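Local coordinates for low temperature requirement C protein (Listeria monocytogenes, PDB 1Y9I) that probably acts as a phosphatidylglycerophosphatase, removing the phosphate of a membrane lipid precursor, and carries a binuclear metal site, at the interface of chains A and B. Coordinates in Å, arbitrary orientation; residue numbers count along the deposited sequence, not the author numbering. Chains: chain A/B, low temperature requirement C protein.

The interface of chains A and B. Residues chain A 67, 71, 84, 95, 97; chain B 67, 70-71, 101.
A:Tyr95 and B:Thr67 meet through their hydroxyl groups: the phenol OH of A:Tyr95 lies 2.8 Å from OG1 of B:Thr67, a hydrogen bond whose donor cannot be assigned from the positions of the oxygens. The two side chains approach from opposite directions, and OG1 lies in the plane of the ring, at its edge, rather than over a face. B:Thr67 is divided between a polar and an apolar task. With OG1 beside the backbone N (chi1 -47°) and anti to the carbonyl carbon, the hydroxyl turns to the phenol, while the methyl CG2 comes within 3.6 Å of CD1 of A:Leu71.

The two-fold relation explains the next contacts. CD1 of B:Leu71 packs on CG2 of A:Thr67 at 3.8 Å, the twin of the previous pair, with the side chains crossing at about a right angle in both twins. Between these twins the leucines meet each other, CD2 of A:Leu71 to CD2 of B:Leu71 at 3.9 Å, as expected of equivalent residues close to the axis.

Further out, A:Val97 points its branches at the tip of B:Thr67, and its CG1, anti to the backbone N (chi1 -180°), also touches CD1 of B:Leu101 at 3.6 Å. On another flank, CD2 of A:Leu84 rests against CB of B:Gln70 at 3.7 Å, meeting the aliphatic part of the glutamine. Within chain A, the backbone N of A:Val97 lies 4.0 Å above the A:Tyr95 ring plane, near its rim.

Helices 59-76 of both chains supply the centre of this patch, flanked by helices 84-89 and 97-106. A:Tyr95, in the loop before helix 97-106, belongs to the calcium site, so the interface borders a metal-binding segment within the tetrameric assembly of helical bundles.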
loop_
_atom_site.group_PDB
_atom_site.type_symbol
_atom_site.label_atom_id
_atom_site.label_comp_id
_atom_site.label_asym_id
_atom_site.label_seq_id
_atom_site.Cartn_x
_atom_site.Cartn_y
_atom_site.Cartn_z
ATOM N N THR A 67 -6.122 0.460 17.529
ATOM C CA THR A 67 -4.781 -0.089 17.600
ATOM C C THR A 67 -3.736 1.002 17.825
ATOM O O THR A 67 -2.876 0.875 18.690
ATOM C CB THR A 67 -4.455 -0.895 16.321
ATOM O OG1 THR A 67 -5.466 -1.890 16.122
ATOM C CG2 THR A 67 -3.106 -1.584 16.444
ATOM N N LEU A 71 -1.398 1.892 21.394
ATOM C CA LEU A 71 0.055 1.920 21.449
ATOM C C LEU A 71 0.575 3.222 22.059
ATOM O O LEU A 71 1.519 3.198 22.854
ATOM C CB LEU A 71 0.648 1.692 20.047
ATOM C CG LEU A 71 0.522 0.253 19.515
ATOM C CD1 LEU A 71 0.920 0.190 18.028
ATOM C CD2 LEU A 71 1.406 -0.673 20.344
ATOM N N LEU A 84 11.199 -0.616 21.822
ATOM C CA LEU A 84 9.950 -0.112 21.252
ATOM C C LEU A 84 9.412 1.025 22.115
ATOM O O LEU A 84 8.857 1.999 21.608
ATOM C CB LEU A 84 8.906 -1.232 21.154
ATOM C CG LEU A 84 7.567 -0.841 20.508
ATOM C CD1 LEU A 84 7.765 -0.518 19.029
ATOM C CD2 LEU A 84 6.571 -1.976 20.666
ATOM N N TYR A 95 10.989 5.394 12.500
ATOM C CA TYR A 95 9.949 4.426 12.842
ATOM C C TYR A 95 8.745 4.819 11.980
ATOM O O TYR A 95 8.170 5.904 12.147
ATOM C CB TYR A 95 9.586 4.534 14.320
ATOM C CG TYR A 95 8.500 3.578 14.771
ATOM C CD1 TYR A 95 8.769 2.222 14.979
ATOM C CD2 TYR A 95 7.206 4.039 15.021
ATOM C CE1 TYR A 95 7.765 1.347 15.431
ATOM C CE2 TYR A 95 6.204 3.178 15.474
ATOM C CZ TYR A 95 6.486 1.837 15.679
ATOM O OH TYR A 95 5.479 1.004 16.146
ATOM N N VAL A 97 5.863 2.711 11.428
ATOM C CA VAL A 97 4.692 1.871 11.599
ATOM C C VAL A 97 3.444 2.735 11.792
ATOM O O VAL A 97 2.353 2.344 11.375
ATOM C CB VAL A 97 4.867 0.877 12.790
ATOM C CG1 VAL A 97 3.624 0.011 12.938
ATOM C CG2 VAL A 97 6.078 -0.016 12.537
ATOM N N THR B 67 6.436 -4.198 16.994
ATOM C CA THR B 67 5.087 -3.695 17.194
ATOM C C THR B 67 4.035 -4.793 17.174
ATOM O O THR B 67 3.152 -4.826 18.030
ATOM C CB THR B 67 4.735 -2.655 16.117
ATOM O OG1 THR B 67 5.820 -1.726 16.001
ATOM C CG2 THR B 67 3.462 -1.898 16.491
ATOM N N GLN B 70 4.520 -7.201 20.129
ATOM C CA GLN B 70 4.144 -6.493 21.352
ATOM C C GLN B 70 2.634 -6.599 21.544
ATOM O O GLN B 70 2.146 -6.832 22.655
ATOM C CB GLN B 70 4.550 -5.020 21.258
ATOM C CG GLN B 70 4.141 -4.171 22.452
ATOM C CD GLN B 70 4.799 -4.621 23.744
ATOM O OE1 GLN B 70 4.364 -5.589 24.377
ATOM N NE2 GLN B 70 5.857 -3.928 24.138
ATOM N N LEU B 71 1.889 -6.427 20.454
ATOM C CA LEU B 71 0.436 -6.508 20.517
ATOM C C LEU B 71 -0.054 -7.927 20.823
ATOM O O LEU B 71 -0.998 -8.102 21.602
ATOM C CB LEU B 71 -0.185 -5.989 19.208
ATOM C CG LEU B 71 -0.062 -4.470 19.008
ATOM C CD1 LEU B 71 -0.466 -4.093 17.592
ATOM C CD2 LEU B 71 -0.925 -3.737 20.023
ATOM N N LEU B 101 0.279 -4.356 8.740
ATOM C CA LEU B 101 1.627 -4.314 9.286
ATOM C C LEU B 101 2.541 -5.286 8.531
ATOM O O LEU B 101 3.683 -4.953 8.208
ATOM C CB LEU B 101 1.596 -4.668 10.778
ATOM C CG LEU B 101 2.941 -4.633 11.508
ATOM C CD1 LEU B 101 3.517 -3.221 11.458
ATOM C CD2 LEU B 101 2.757 -5.076 12.953
#